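Local coordinates for protein ElaA (Escherichia coli, PDB 5Z6N), which probably transfers an acetyl group from acetyl coenzyme A to an amine, as an N-acetyltransferase of the GNAT fold, at the interface of chains A and B. Sequence-based numbering; all coordinates share one arbitrary frame. Chains: chain A/B, Protein ElaA.

Contacts 1 and 2 are neighbouring patches of one two-fold symmetric interface, with the centres of their C-alpha atoms about 11 Å apart. Helix 14-31 of each chain runs through both: its start, with residues 12-13 just ahead of it and Leu44, forms contact 2, and its later turns lead into contact 1, where helix 14-31 of chain B packs against segment 37-44 of chain A. A:Leu17 and A:Leu44 belong to both, A:Leu44 giving one methyl to each patch. Contact 1 holds the polar bonds and contact 2 is apolar. Such continuity would suit a dimer, though the structure alone does not show that ElaA pairs in solution.

Contact 1: the interface of chains A and B. Residues chain A 17, 21, 37-44; chain B 18, 21-22, 25-26, 39.
Helix 14-31 of chain B lies here against the loop segment 37-44 of chain A, and B:Tyr18 is the residue that the loop closes around. Its CG stands anti to the backbone N (chi1 -164°), which sends the ring across into chain A. There it is sandwiched between two methyls. A:Leu44 CD1 sits over the centre of one face, 3.4 Å from B:Tyr18 CD1, while A:Ile39 CG2 covers the opposite face nearer the rim, 3.3 Å from B:Tyr18 CZ. Both aliphatic side chains run antiparallel to the tyrosine side chain. The phenol OH at the tip is gripped twice: it donates to the carboxylate oxygen A:Asp43 OD2 at 2.5 Å, and it accepts the backbone A:Gly41 N at 3.0 Å. That oxygen lies at the ring edge, in its plane, but the carboxylate itself is turned 78° to the ring, and the hydroxyl meets A:Asp43 OD2 from above the carboxylate plane. If A:Asp43 is ionised, as is likely, its charge may polarise the phenol. An alanine at B:Tyr18 would remove ring and hydroxyl together, and would probably loosen A:Leu44 and A:Ile39 and cost A:Asp43 and the A:Gly41 backbone their bonds to the phenol.

Further along, A:Ile39 also reaches the helix backbone, its CD1 3.3 Å from B:Leu21 O. Near the two-fold axis A:Leu21 and B:Leu21 cross obliquely, A:Leu21 CD2 to B:Leu21 CD1 at 3.7 Å. A:Gln37, bent at chi2 (56°), turns its amide onto the helix, where NE2 makes a weak hydrogen bond of 3.4 Å to B:Gln22 O.

Contact 2: the interface of chains A and B. Residues chain A 12-14, 17, 44; chain B 12-14, 17, 44.
Two valines, A:Val14 and B:Val14, face each other about the two-fold axis at the start of helix 14-31, and each reaches past the other into the opposite chain. Their CG2 methyls come 3.9 Å apart, A:Val14 CG2 to B:Val14 CG2, an ordinary methyl contact; the shorter approaches lie to either side of it. In both residues CG1 is anti to the backbone N (chi1 159° in A:Val14), and this setting divides the work between the two branches. CG1 goes to the partner's leucine: A:Val14 CG1 meets B:Leu44 CD2 at 3.4 Å, the two side chains crossing obliquely. The twin contact joins A:Leu44 CD2 to B:Val14 CG1, again obliquely. CG2 turns instead to the partner's main chain ahead of its helix, where A:Val14 CG2 lies 3.3 Å from the carbonyl oxygen B:Leu12 O and continues along the backbone towards B:Ser13. B:Val14 CG2 does the same over A:Leu12 and A:Ser13. Each valine is thus wedged between a leucine methyl and a stretch of backbone, and these two residues hide more surface than any others in the patch.

One turn further into the helices the leucines take over. A:Leu17 and B:Leu17 run antiparallel past each other, with CG anti to the backbone N in both, yet their second torsions differ: chi2 is -82° in A:Leu17 and 61° in B:Leu17. As modelled, the two leucines differ at their methyls, though at this resolution the difference may not be real. A:Leu17 presents CD1, which packs against B:Leu17 CD2 at 3.8 Å. No polar atom bonds across here, so the patch holds by shape and apolar burial. B:Leu17 CD2 also comes to 3.7 Å from the helix carbonyl A:Val14 O.

Contact 1: the interface of chains A and B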
loop_
_atom_site.group_PDB
_atom_site.type_symbol
_atom_site.label_atom_id
_atom_site.label_comp_id
_atom_site.label_asym_id
_atom_site.label_seq_id
_atom_site.Cartn_x
_atom_site.Cartn_y
_atom_site.Cartn_z
ATOM N N LEU A 17 0.123 -9.915 -3.216
ATOM C CA LEU A 17 -0.636 -8.695 -2.950
ATOM C C LEU A 17 0.276 -7.582 -2.438
ATOM O O LEU A 17 0.197 -6.434 -2.895
ATOM C CB LEU A 17 -1.755 -9.000 -1.947
ATOM C CG LEU A 17 -2.898 -8.003 -1.689
ATOM C CD1 LEU A 17 -2.490 -6.919 -0.706
ATOM C CD2 LEU A 17 -3.408 -7.384 -2.984
ATOM N N LEU A 21 1.290 -3.814 -4.681
ATOM C CA LEU A 21 1.107 -2.539 -3.987
ATOM C C LEU A 21 2.446 -1.856 -3.720
ATOM O O LEU A 21 2.570 -0.634 -3.866
ATOM C CB LEU A 21 0.364 -2.755 -2.668
ATOM C CG LEU A 21 -1.164 -2.849 -2.581
ATOM C CD1 LEU A 21 -1.761 -3.735 -3.638
ATOM C CD2 LEU A 21 -1.562 -3.351 -1.205
ATOM N N GLN A 37 -4.355 8.104 -3.152
ATOM C CA GLN A 37 -4.806 6.831 -2.593
ATOM C C GLN A 37 -4.688 5.764 -3.676
ATOM O O GLN A 37 -5.632 5.494 -4.418
ATOM C CB GLN A 37 -6.234 6.960 -2.073
ATOM C CG GLN A 37 -6.837 5.679 -1.522
ATOM C CD GLN A 37 -5.994 5.065 -0.427
ATOM O OE1 GLN A 37 -5.192 4.166 -0.674
ATOM N NE2 GLN A 37 -6.167 5.554 0.795
ATOM N N ASP A 38 -3.504 5.151 -3.772
ATOM C CA ASP A 38 -3.301 4.086 -4.751
ATOM C C ASP A 38 -4.117 2.851 -4.396
ATOM O O ASP A 38 -4.717 2.218 -5.273
ATOM C CB ASP A 38 -1.815 3.735 -4.850
ATOM C CG ASP A 38 -1.568 2.461 -5.640
ATOM O OD1 ASP A 38 -1.655 2.501 -6.886
ATOM O OD2 ASP A 38 -1.290 1.415 -5.016
ATOM N N ILE A 39 -4.151 2.497 -3.115
ATOM C CA ILE A 39 -4.911 1.351 -2.638
ATOM C C ILE A 39 -6.334 1.893 -2.559
ATOM O O ILE A 39 -6.734 2.486 -1.550
ATOM C CB ILE A 39 -4.354 0.871 -1.287
ATOM C CG1 ILE A 39 -2.828 0.802 -1.359
ATOM C CG2 ILE A 39 -4.870 -0.495 -0.950
ATOM C CD1 ILE A 39 -2.140 0.926 -0.026
ATOM N N ASP A 40 -7.109 1.687 -3.628
ATOM C CA ASP A 40 -8.321 2.454 -3.891
ATOM C C ASP A 40 -9.562 1.571 -3.814
ATOM O O ASP A 40 -10.664 2.050 -4.104
ATOM C CB ASP A 40 -8.293 3.190 -5.234
ATOM C CG ASP A 40 -8.312 2.243 -6.425
ATOM O OD1 ASP A 40 -8.011 1.042 -6.247
ATOM O OD2 ASP A 40 -8.620 2.703 -7.544
ATOM N N GLY A 41 -9.420 0.304 -3.438
ATOM C CA GLY A 41 -10.574 -0.564 -3.318
ATOM C C GLY A 41 -11.056 -1.187 -4.608
ATOM O O GLY A 41 -12.183 -1.694 -4.648
ATOM N N ASP A 42 -10.242 -1.169 -5.662
ATOM C CA ASP A 42 -10.593 -1.758 -6.948
ATOM C C ASP A 42 -9.876 -3.072 -7.224
ATOM O O ASP A 42 -10.102 -3.675 -8.276
ATOM C CB ASP A 42 -10.281 -0.778 -8.083
ATOM C CG ASP A 42 -11.400 0.209 -8.329
ATOM O OD1 ASP A 42 -12.578 -0.169 -8.150
ATOM O OD2 ASP A 42 -11.101 1.360 -8.716
ATOM N N ASP A 43 -9.023 -3.531 -6.310
ATOM C CA ASP A 43 -8.129 -4.640 -6.612
ATOM C C ASP A 43 -8.770 -6.005 -6.378
ATOM O O ASP A 43 -8.485 -6.953 -7.118
ATOM C CB ASP A 43 -6.853 -4.512 -5.775
ATOM C CG ASP A 43 -6.127 -3.206 -6.019
ATOM O OD1 ASP A 43 -5.825 -2.899 -7.191
ATOM O OD2 ASP A 43 -5.870 -2.477 -5.041
ATOM N N LEU A 44 -9.642 -6.126 -5.377
ATOM C CA LEU A 44 -10.154 -7.431 -4.978
ATOM C C LEU A 44 -11.671 -7.486 -5.070
ATOM O O LEU A 44 -12.350 -7.717 -4.064
ATOM C CB LEU A 44 -9.726 -7.775 -3.552
ATOM C CG LEU A 44 -8.269 -7.654 -3.119
ATOM C CD1 LEU A 44 -7.887 -6.216 -2.901
ATOM C CD2 LEU A 44 -8.105 -8.415 -1.838
ATOM N N TYR B 18 -4.691 -6.055 2.877
ATOM C CA TYR B 18 -5.196 -4.956 2.063
ATOM C C TYR B 18 -5.758 -3.834 2.922
ATOM O O TYR B 18 -5.569 -2.651 2.616
ATOM C CB TYR B 18 -6.268 -5.459 1.099
ATOM C CG TYR B 18 -6.547 -4.480 -0.014
ATOM C CD1 TYR B 18 -5.695 -4.393 -1.104
ATOM C CD2 TYR B 18 -7.642 -3.626 0.036
ATOM C CE1 TYR B 18 -5.935 -3.502 -2.128
ATOM C CE2 TYR B 18 -7.890 -2.724 -0.986
ATOM C CZ TYR B 18 -7.034 -2.671 -2.068
ATOM O OH TYR B 18 -7.263 -1.777 -3.091
ATOM N N LEU B 21 -2.742 -1.622 4.839
ATOM C CA LEU B 21 -1.952 -0.754 3.972
ATOM C C LEU B 21 -2.815 0.355 3.377
ATOM O O LEU B 21 -2.353 1.490 3.213
ATOM C CB LEU B 21 -1.289 -1.571 2.865
ATOM C CG LEU B 21 -0.369 -2.712 3.302
ATOM C CD1 LEU B 21 0.005 -3.567 2.105
ATOM C CD2 LEU B 21 0.869 -2.160 3.979
ATOM N N GLN B 22 -4.071 0.039 3.054
ATOM C CA GLN B 22 -4.987 1.046 2.527
ATOM C C GLN B 22 -5.271 2.125 3.558
ATOM O O GLN B 22 -5.382 3.310 3.219
ATOM C CB GLN B 22 -6.284 0.373 2.077
ATOM C CG GLN B 22 -7.503 1.269 2.056
ATOM C CD GLN B 22 -8.776 0.501 1.716
ATOM O OE1 GLN B 22 -9.136 0.375 0.551
ATOM N NE2 GLN B 22 -9.455 -0.014 2.729
ATOM N N CYS B 25 -1.926 4.045 3.932
ATOM C CA CYS B 25 -1.836 4.976 2.814
ATOM C C CYS B 25 -2.752 6.175 3.029
ATOM O O CYS B 25 -2.353 7.327 2.824
ATOM C CB CYS B 25 -2.187 4.253 1.511
ATOM S SG CYS B 25 -1.858 5.190 0.005
ATOM N N ALA B 26 -3.986 5.913 3.471
ATOM C CA ALA B 26 -4.969 6.980 3.634
ATOM C C ALA B 26 -4.541 8.006 4.676
ATOM O O ALA B 26 -4.966 9.165 4.618
ATOM C CB ALA B 26 -6.322 6.381 4.013
ATOM N N ILE B 39 5.063 1.103 2.134
ATOM C CA ILE B 39 5.136 -0.354 2.058
ATOM C C ILE B 39 6.614 -0.693 1.880
ATOM O O ILE B 39 7.144 -0.724 0.769
ATOM C CB ILE B 39 4.258 -0.896 0.933
ATOM C CG1 ILE B 39 2.793 -0.545 1.208
ATOM C CG2 ILE B 39 4.415 -2.386 0.787
ATOM C CD1 ILE B 39 1.947 -0.399 -0.037
#

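Contact 2: the interface of chains A and B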
loop_
_atom_site.group_PDB
_atom_site.type_symbol
_atom_site.label_atom_id
_atom_site.label_comp_id
_atom_site.label_asym_id
_atom_site.label_seq_id
_atom_site.Cartn_x
_atom_site.Cartn_y
_atom_site.Cartn_z
ATOM N N LEU A 12 -4.546 -14.060 -5.810
ATOM C CA LEU A 12 -3.420 -13.341 -5.226
ATOM C C LEU A 12 -3.098 -13.902 -3.848
ATOM O O LEU A 12 -3.946 -13.889 -2.950
ATOM C CB LEU A 12 -3.737 -11.851 -5.130
ATOM C CG LEU A 12 -3.653 -11.039 -6.420
ATOM C CD1 LEU A 12 -4.183 -9.638 -6.186
ATOM C CD2 LEU A 12 -2.221 -10.994 -6.924
ATOM N N SER A 13 -1.877 -14.398 -3.681
ATOM C CA SER A 13 -1.423 -14.760 -2.353
ATOM C C SER A 13 -1.128 -13.493 -1.556
ATOM O O SER A 13 -1.199 -12.371 -2.066
ATOM C CB SER A 13 -0.183 -15.652 -2.421
ATOM O OG SER A 13 1.007 -14.886 -2.356
ATOM N N VAL A 14 -0.802 -13.683 -0.281
ATOM C CA VAL A 14 -0.449 -12.548 0.563
ATOM C C VAL A 14 0.813 -11.866 0.040
ATOM O O VAL A 14 0.926 -10.632 0.054
ATOM C CB VAL A 14 -0.297 -13.010 2.022
ATOM C CG1 VAL A 14 0.536 -12.030 2.800
ATOM C CG2 VAL A 14 -1.668 -13.164 2.668
ATOM N N LEU A 17 0.123 -9.915 -3.216
ATOM C CA LEU A 17 -0.636 -8.695 -2.950
ATOM C C LEU A 17 0.276 -7.582 -2.438
ATOM O O LEU A 17 0.197 -6.434 -2.895
ATOM C CB LEU A 17 -1.755 -9.000 -1.947
ATOM C CG LEU A 17 -2.898 -8.003 -1.689
ATOM C CD1 LEU A 17 -2.490 -6.919 -0.706
ATOM C CD2 LEU A 17 -3.408 -7.384 -2.984
ATOM N N LEU A 44 -9.642 -6.126 -5.377
ATOM C CA LEU A 44 -10.154 -7.431 -4.978
ATOM C C LEU A 44 -11.671 -7.486 -5.070
ATOM O O LEU A 44 -12.350 -7.717 -4.064
ATOM C CB LEU A 44 -9.726 -7.775 -3.552
ATOM C CG LEU A 44 -8.269 -7.654 -3.119
ATOM C CD1 LEU A 44 -7.887 -6.216 -2.901
ATOM C CD2 LEU A 44 -8.105 -8.415 -1.838
ATOM N N LEU B 12 -1.972 -13.052 8.701
ATOM C CA LEU B 12 -2.666 -12.073 7.874
ATOM C C LEU B 12 -3.236 -12.742 6.632
ATOM O O LEU B 12 -2.498 -13.373 5.868
ATOM C CB LEU B 12 -1.711 -10.954 7.464
ATOM C CG LEU B 12 -1.198 -9.932 8.476
ATOM C CD1 LEU B 12 -0.130 -9.090 7.807
ATOM C CD2 LEU B 12 -2.324 -9.049 9.004
ATOM N N SER B 13 -4.543 -12.608 6.428
ATOM C CA SER B 13 -5.123 -13.013 5.159
ATOM C C SER B 13 -4.921 -11.900 4.135
ATOM O O SER B 13 -4.396 -10.824 4.439
ATOM C CB SER B 13 -6.604 -13.350 5.315
ATOM O OG SER B 13 -7.419 -12.299 4.821
ATOM N N VAL B 14 -5.350 -12.158 2.900
ATOM C CA VAL B 14 -5.176 -11.175 1.834
ATOM C C VAL B 14 -5.994 -9.918 2.120
ATOM O O VAL B 14 -5.517 -8.793 1.920
ATOM C CB VAL B 14 -5.529 -11.806 0.475
ATOM C CG1 VAL B 14 -6.009 -10.769 -0.492
ATOM C CG2 VAL B 14 -4.315 -12.500 -0.097
ATOM N N LEU B 17 -4.394 -7.845 5.042
ATOM C CA LEU B 17 -3.261 -7.047 4.584
ATOM C C LEU B 17 -3.731 -5.843 3.781
ATOM O O LEU B 17 -3.234 -4.725 3.965
ATOM C CB LEU B 17 -2.312 -7.903 3.748
ATOM C CG LEU B 17 -1.182 -7.092 3.112
ATOM C CD1 LEU B 17 -0.344 -6.427 4.195
ATOM C CD2 LEU B 17 -0.322 -7.951 2.198
ATOM N N LEU B 44 6.133 -8.356 6.511
ATOM C CA LEU B 44 6.046 -9.810 6.469
ATOM C C LEU B 44 7.466 -10.337 6.596
ATOM O O LEU B 44 8.046 -10.805 5.609
ATOM C CB LEU B 44 5.419 -10.274 5.157
ATOM C CG LEU B 44 4.030 -9.728 4.864
ATOM C CD1 LEU B 44 4.087 -8.902 3.608
ATOM C CD2 LEU B 44 3.044 -10.864 4.730
#